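Local coordinates for transcriptional regulator, LYSR family (Neisseria meningitidis, PDB 4AB5), which probably regulates methionine biosynthesis genes as a MetR-like, DNA-binding LysR-family transcription factor, of which this chain is the regulatory domain, at residues 113-116 with 117-120; 193-196 with 197-200; 202-205 with 206-210. One frame throughout, in Å; residues are numbered along the deposited sequence.

Contact 1 (113-116 with 117-120); sequences VPDE and MLDL
Leu118 folds its side chain back over the turn that precedes it, against Val113 and the flank of Asp115. Leu118 CB lies 3.8 Å from Asp115 O, the same oxygen that receives Leu118 N. Leu118 CG meets Val113 CG1 at 3.9 Å, with Pro114 O close by. There the chain forks: Leu118 CD2 stays on the valine, again 3.9 Å from Val113 CG1, while Leu118 CD1 comes up beside the carboxylate, 3.9 Å from Asp115 OD1. Leu118 CG sits beside the backbone N and anti to the carbonyl carbon (chi1 -53°), which puts both branches within contact of Val113 and Asp115; the side chain also touches Thr110 of strand 108-110. Met117, built as selenomethionine, shares Val113 CG1 with the leucine. Met117 CB touches Val113 CG1 at 3.7 Å, the two side chains crossing at about a right angle, and its bent chain then runs beside the proline ring, where Met117 SE lies 3.9 Å from Pro114 CD.

In the backbone, a short 3-10 turn is closed by two successive i to i+3 bonds, Met117 N to Pro114 O (3.1 Å) and Leu118 N to Asp115 O (3.0 Å). Leu118 occupies the N-cap position of helix 119-125, and the turn joins strand 108-110 to that helix. Asp115 OD2 forms a salt bridge with Arg134 on the partner strand 134-136, and Glu116 O accepts from Lys122 in the following helix. The chemistry is thus divided: backbone bonds fix the turn, apolar contacts between Val113, Pro114, Met117 and Leu118 cover one side of it, and one carboxylate oxygen of Asp115 lies against the leucine while the other pairs with Arg134.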
loop_
_atom_site.group_PDB
_atom_site.type_symbol
_atom_site.label_atom_id
_atom_site.label_comp_id
_atom_site.label_asym_id
_atom_site.label_seq_id
_atom_site.Cartn_x
_atom_site.Cartn_y
_atom_site.Cartn_z
ATOM N N VAL B 113 12.219 4.482 3.117
ATOM C CA VAL B 113 12.677 5.645 2.381
ATOM C C VAL B 113 13.755 6.400 3.209
ATOM O O VAL B 113 13.807 6.199 4.430
ATOM C CB VAL B 113 11.388 6.463 2.061
ATOM C CG1 VAL B 113 11.205 7.680 2.956
ATOM C CG2 VAL B 113 11.289 6.810 0.588
ATOM N N PRO B 114 14.665 7.209 2.604
ATOM C CA PRO B 114 15.657 7.916 3.435
ATOM C C PRO B 114 15.013 9.006 4.289
ATOM O O PRO B 114 13.945 9.515 3.947
ATOM C CB PRO B 114 16.660 8.489 2.421
ATOM C CG PRO B 114 16.220 8.034 1.083
ATOM C CD PRO B 114 14.802 7.585 1.183
ATOM N N ASP B 115 15.665 9.341 5.413
ATOM C CA ASP B 115 15.246 10.335 6.403
ATOM C C ASP B 115 14.865 11.710 5.859
ATOM O O ASP B 115 14.036 12.385 6.468
ATOM C CB ASP B 115 16.293 10.445 7.514
ATOM C CG ASP B 115 16.125 9.434 8.633
ATOM O OD1 ASP B 115 15.242 8.548 8.516
ATOM O OD2 ASP B 115 16.844 9.548 9.638
ATOM N N GLU B 116 15.416 12.089 4.686
ATOM C CA GLU B 116 15.159 13.354 3.969
ATOM C C GLU B 116 13.693 13.465 3.581
ATOM O O GLU B 116 13.131 14.552 3.639
ATOM C CB GLU B 116 16.034 13.465 2.702
ATOM C CG GLU B 116 17.522 13.577 2.962
ATOM C CD GLU B 116 18.151 12.380 3.645
ATOM O OE1 GLU B 116 18.278 11.323 2.986
ATOM O OE2 GLU B 116 18.462 12.479 4.854
HETATM N N MSE B 117 13.075 12.344 3.198
HETATM C CA MSE B 117 11.665 12.305 2.824
HETATM C C MSE B 117 10.737 12.184 4.027
HETATM O O MSE B 117 9.523 12.254 3.854
HETATM C CB MSE B 117 11.400 11.165 1.847
HETATM C CG MSE B 117 11.488 11.586 0.406
HETATM SE SE MSE B 117 12.662 10.387 -0.549
HETATM C CE MSE B 117 14.188 11.635 -0.846
ATOM N N LEU B 118 11.284 11.998 5.235
ATOM C CA LEU B 118 10.442 11.874 6.421
ATOM C C LEU B 118 10.491 13.133 7.287
ATOM O O LEU B 118 11.557 13.496 7.765
ATOM C CB LEU B 118 10.785 10.606 7.234
ATOM C CG LEU B 118 10.803 9.273 6.490
ATOM C CD1 LEU B 118 11.575 8.237 7.266
ATOM C CD2 LEU B 118 9.404 8.792 6.182
ATOM N N ASP B 119 9.326 13.786 7.484
ATOM C CA ASP B 119 9.152 15.021 8.253
ATOM C C ASP B 119 9.641 14.959 9.688
ATOM O O ASP B 119 10.381 15.853 10.096
ATOM C CB ASP B 119 7.712 15.532 8.173
ATOM C CG ASP B 119 7.442 16.508 7.032
ATOM O OD1 ASP B 119 8.116 16.413 5.988
ATOM O OD2 ASP B 119 6.540 17.343 7.176
ATOM N N LEU B 120 9.265 13.906 10.447
ATOM C CA LEU B 120 9.712 13.720 11.835
ATOM C C LEU B 120 11.252 13.646 11.948
ATOM O O LEU B 120 11.805 14.550 12.574
ATOM C CB LEU B 120 8.992 12.554 12.552
ATOM C CG LEU B 120 9.642 12.055 13.866
ATOM C CD1 LEU B 120 9.347 12.978 15.021
ATOM C CD2 LEU B 120 9.197 10.666 14.189
#

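Contact 2 (193-196 with 197-200); sequences TDKS and YLNN
Helix 196-212 starts here, the backbone leaving an N-cap position at Lys195 (psi 112°) and closing its first turns with a weak bond from Asn199 N to Lys195 O (3.4 Å) and a shorter one from Asn200 N to Ser196 O (2.8 Å). Lys195 has no side-chain acceptor to offer the helix end; its aliphatic part packs instead. Its CB lies over one face of the Tyr197 ring and also rests on Leu198, with Lys195 CB 3.8 Å from Leu198 CD1. Farther out, the bent lysine chain runs alongside the tyrosine in the same direction, bringing Lys195 CD to 3.6 Å from Tyr197 OH. The ring gets there because Tyr197 CG sits between the backbone N and the carbonyl carbon (chi1 57°), a placement that a preceding helical turn would hinder but the first turn accommodates. Leu198 lies alongside the lysine too, and its side chain also touches Ile188 of strand 171-189. In the loop before the helix, Thr193 bonds through OG1 to Thr190 O and packs on Ser73 of strand 72-86, while Ser196 and Tyr197 border Glu6. This is a strand-to-helix junction, a helix start with lysine at the N-cap position, set in the periplasmic-binding-protein-like fold of LysR regulatory domains.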
loop_
_atom_site.group_PDB
_atom_site.type_symbol
_atom_site.label_atom_id
_atom_site.label_comp_id
_atom_site.label_asym_id
_atom_site.label_seq_id
_atom_site.Cartn_x
_atom_site.Cartn_y
_atom_site.Cartn_z
ATOM N N THR B 193 2.433 26.672 -16.700
ATOM C CA THR B 193 1.471 27.405 -15.848
ATOM C C THR B 193 0.152 27.770 -16.577
ATOM O O THR B 193 -0.865 28.031 -15.924
ATOM C CB THR B 193 2.109 28.665 -15.247
ATOM O OG1 THR B 193 2.711 29.449 -16.282
ATOM C CG2 THR B 193 3.079 28.375 -14.114
ATOM N N ASP B 194 0.190 27.786 -17.923
ATOM C CA ASP B 194 -0.935 28.110 -18.808
ATOM C C ASP B 194 -1.897 26.937 -19.065
ATOM O O ASP B 194 -3.045 27.190 -19.421
ATOM C CB ASP B 194 -0.429 28.706 -20.145
ATOM C CG ASP B 194 0.611 27.895 -20.919
ATOM O OD1 ASP B 194 1.134 26.904 -20.365
ATOM O OD2 ASP B 194 0.934 28.284 -22.058
ATOM N N LYS B 195 -1.430 25.672 -18.883
ATOM C CA LYS B 195 -2.172 24.430 -19.113
ATOM C C LYS B 195 -3.295 24.249 -18.087
ATOM O O LYS B 195 -3.027 24.038 -16.902
ATOM C CB LYS B 195 -1.233 23.203 -19.129
ATOM C CG LYS B 195 0.045 23.383 -19.953
ATOM C CD LYS B 195 0.179 22.371 -21.075
ATOM C CE LYS B 195 1.514 22.506 -21.762
ATOM N NZ LYS B 195 1.617 21.623 -22.951
ATOM N N SER B 196 -4.550 24.338 -18.559
ATOM C CA SER B 196 -5.784 24.249 -17.776
ATOM C C SER B 196 -5.930 22.989 -16.945
ATOM O O SER B 196 -6.274 23.095 -15.766
ATOM C CB SER B 196 -7.001 24.430 -18.680
ATOM O OG SER B 196 -6.987 23.544 -19.791
ATOM N N TYR B 197 -5.655 21.808 -17.544
ATOM C CA TYR B 197 -5.787 20.514 -16.881
ATOM C C TYR B 197 -4.874 20.341 -15.689
ATOM O O TYR B 197 -5.292 19.730 -14.704
ATOM C CB TYR B 197 -5.686 19.336 -17.855
ATOM C CG TYR B 197 -4.420 19.271 -18.679
ATOM C CD1 TYR B 197 -3.274 18.646 -18.187
ATOM C CD2 TYR B 197 -4.399 19.730 -19.992
ATOM C CE1 TYR B 197 -2.112 18.556 -18.952
ATOM C CE2 TYR B 197 -3.252 19.623 -20.776
ATOM C CZ TYR B 197 -2.104 19.047 -20.248
ATOM O OH TYR B 197 -0.962 18.949 -21.007
ATOM N N LEU B 198 -3.637 20.892 -15.772
ATOM C CA LEU B 198 -2.657 20.849 -14.686
ATOM C C LEU B 198 -3.212 21.612 -13.501
ATOM O O LEU B 198 -3.234 21.085 -12.394
ATOM C CB LEU B 198 -1.303 21.451 -15.115
ATOM C CG LEU B 198 -0.482 20.670 -16.142
ATOM C CD1 LEU B 198 0.801 21.390 -16.443
ATOM C CD2 LEU B 198 -0.159 19.259 -15.651
ATOM N N ASN B 199 -3.731 22.819 -13.756
ATOM C CA ASN B 199 -4.358 23.678 -12.768
ATOM C C ASN B 199 -5.624 23.040 -12.218
ATOM O O ASN B 199 -5.847 23.093 -11.008
ATOM C CB ASN B 199 -4.645 25.057 -13.363
ATOM C CG ASN B 199 -4.108 26.186 -12.547
ATOM O OD1 ASN B 199 -4.864 26.979 -11.984
ATOM N ND2 ASN B 199 -2.804 26.210 -12.319
ATOM N N ASN B 200 -6.429 22.398 -13.102
ATOM C CA ASN B 200 -7.659 21.734 -12.704
ATOM C C ASN B 200 -7.388 20.470 -11.877
ATOM O O ASN B 200 -8.184 20.149 -10.993
ATOM C CB ASN B 200 -8.579 21.499 -13.897
ATOM C CG ASN B 200 -9.910 20.925 -13.529
ATOM O OD1 ASN B 200 -10.715 21.503 -12.786
ATOM N ND2 ASN B 200 -10.125 19.723 -13.986
#

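Contact 3 (202-205 with 206-210)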
loop_
_atom_site.group_PDB
_atom_site.type_symbol
_atom_site.label_atom_id
_atom_site.label_comp_id
_atom_site.label_asym_id
_atom_site.label_seq_id
_atom_site.Cartn_x
_atom_site.Cartn_y
_atom_site.Cartn_z
ATOM N N CYS B 202 -4.984 20.191 -9.678
ATOM C CA CYS B 202 -4.670 20.739 -8.357
ATOM C C CYS B 202 -5.915 21.180 -7.618
ATOM O O CYS B 202 -6.010 20.955 -6.406
ATOM C CB CYS B 202 -3.654 21.859 -8.458
ATOM S SG CYS B 202 -2.109 21.365 -9.250
ATOM N N GLN B 203 -6.892 21.767 -8.340
ATOM C CA GLN B 203 -8.153 22.157 -7.710
ATOM C C GLN B 203 -9.011 20.949 -7.325
ATOM O O GLN B 203 -9.718 21.022 -6.326
ATOM C CB GLN B 203 -8.911 23.278 -8.445
ATOM C CG GLN B 203 -9.484 22.937 -9.808
ATOM C CD GLN B 203 -10.079 24.149 -10.488
ATOM O OE1 GLN B 203 -11.024 24.775 -9.990
ATOM N NE2 GLN B 203 -9.547 24.502 -11.651
ATOM N N ILE B 204 -8.866 19.811 -8.058
ATOM C CA ILE B 204 -9.530 18.534 -7.767
ATOM C C ILE B 204 -8.937 17.968 -6.476
ATOM O O ILE B 204 -9.700 17.605 -5.583
ATOM C CB ILE B 204 -9.456 17.545 -8.976
ATOM C CG1 ILE B 204 -10.441 17.959 -10.105
ATOM C CG2 ILE B 204 -9.702 16.078 -8.556
ATOM C CD1 ILE B 204 -10.153 17.313 -11.531
ATOM N N ILE B 205 -7.582 17.942 -6.357
ATOM C CA ILE B 205 -6.859 17.467 -5.161
ATOM C C ILE B 205 -7.331 18.255 -3.917
ATOM O O ILE B 205 -7.607 17.645 -2.880
ATOM C CB ILE B 205 -5.313 17.573 -5.355
ATOM C CG1 ILE B 205 -4.761 16.522 -6.358
ATOM C CG2 ILE B 205 -4.560 17.518 -4.021
ATOM C CD1 ILE B 205 -3.252 16.828 -6.855
ATOM N N ARG B 206 -7.437 19.606 -4.038
ATOM C CA ARG B 206 -7.858 20.496 -2.952
ATOM C C ARG B 206 -9.316 20.307 -2.540
ATOM O O ARG B 206 -9.578 20.134 -1.350
ATOM C CB ARG B 206 -7.551 21.968 -3.267
ATOM C CG ARG B 206 -6.077 22.328 -3.151
ATOM C CD ARG B 206 -5.842 23.835 -3.231
ATOM N NE ARG B 206 -6.239 24.392 -4.524
ATOM C CZ ARG B 206 -5.433 24.533 -5.571
ATOM N NH1 ARG B 206 -4.149 24.198 -5.482
ATOM N NH2 ARG B 206 -5.901 25.022 -6.715
ATOM N N GLU B 207 -10.260 20.308 -3.506
ATOM C CA GLU B 207 -11.691 20.108 -3.226
ATOM C C GLU B 207 -11.931 18.766 -2.574
ATOM O O GLU B 207 -12.709 18.692 -1.628
ATOM C CB GLU B 207 -12.554 20.222 -4.496
ATOM C CG GLU B 207 -12.706 21.638 -5.031
ATOM C CD GLU B 207 -13.393 21.783 -6.380
ATOM O OE1 GLU B 207 -13.351 20.832 -7.199
ATOM O OE2 GLU B 207 -13.940 22.881 -6.632
ATOM N N ARG B 208 -11.252 17.713 -3.075
ATOM C CA ARG B 208 -11.371 16.346 -2.567
ATOM C C ARG B 208 -10.797 16.200 -1.174
ATOM O O ARG B 208 -11.436 15.591 -0.321
ATOM C CB ARG B 208 -10.737 15.321 -3.520
ATOM C CG ARG B 208 -11.598 14.966 -4.712
ATOM C CD ARG B 208 -11.109 13.692 -5.383
ATOM N NE ARG B 208 -12.225 12.944 -5.961
ATOM C CZ ARG B 208 -12.884 11.970 -5.339
ATOM N NH1 ARG B 208 -12.536 11.602 -4.115
ATOM N NH2 ARG B 208 -13.893 11.355 -5.941
ATOM N N GLY B 209 -9.602 16.746 -0.965
ATOM C CA GLY B 209 -8.911 16.682 0.316
ATOM C C GLY B 209 -9.679 17.387 1.413
ATOM O O GLY B 209 -9.963 16.788 2.454
ATOM N N PHE B 210 -10.061 18.649 1.167
ATOM C CA PHE B 210 -10.795 19.456 2.142
ATOM C C PHE B 210 -12.167 18.925 2.533
ATOM O O PHE B 210 -12.680 19.274 3.602
ATOM C CB PHE B 210 -10.835 20.929 1.713
ATOM C CG PHE B 210 -9.527 21.647 1.965
ATOM C CD1 PHE B 210 -9.101 21.921 3.266
ATOM C CD2 PHE B 210 -8.728 22.061 0.909
ATOM C CE1 PHE B 210 -7.901 22.589 3.501
ATOM C CE2 PHE B 210 -7.523 22.724 1.145
ATOM C CZ PHE B 210 -7.116 22.982 2.440
#
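Arg206 lays the face of its guanidinium over Cys202 O, which stands 3.7 Å above the plane and over its centre. The bend at chi3 (-63°) turns the chain back along the helix, so that Arg206 NH1 comes 3.8 Å from Cys202 CB and Arg206 NH2 3.9 Å from Gln203 CB. Cys202 O meets a flat face, and the proton it accepts comes from the backbone, Arg206 N at 3.1 Å. Two of the guanidinium nitrogens reach strand 72-86: NH1 bonds to Pro76 O, and NH2 weakly to Gln75 OE1. At the next position, Glu207 CG passes 3.3 Å from Gln203 O, itself taken by Glu207 N. Arg208 and Gly209 continue the i to i+4 ladder onto Ile204 O and Ile205 O. Arg208 starts over Ile204 O, but its tip leads away to a salt bridge between NE and Glu29. Helix 196-212 packs against helix 20-33 and strands 60-63 and 72-86: Ile205 lies on Trp22 and Leu23 of the helix, on Ile62 of strand 60-63 and on Leu77 of strand 72-86, while Cys202 touches Leu60 and Gln75.

How the contacts relate
Contacts 2 and 3 belong to one helix, 196-212: the first forms its N-terminal start and the second its middle and C-terminal part, with centres about 14 Å apart. Contact 1 lies across the chain's centre, about 30 Å from contact 2 and 25 Å from contact 3 between centres, at the start of a different helix, 119-125. It is a surface turn with no buried touching residue, whereas the other two are partly buried. Both helix starts pair a cap position with apolar cover, selenomethionine and leucine in contact 1, tyrosine and leucine in contact 2. Contact 3, already inside regular helix, relies on repeated backbone bonds and on arginines whose charged ends reach neighbouring elements.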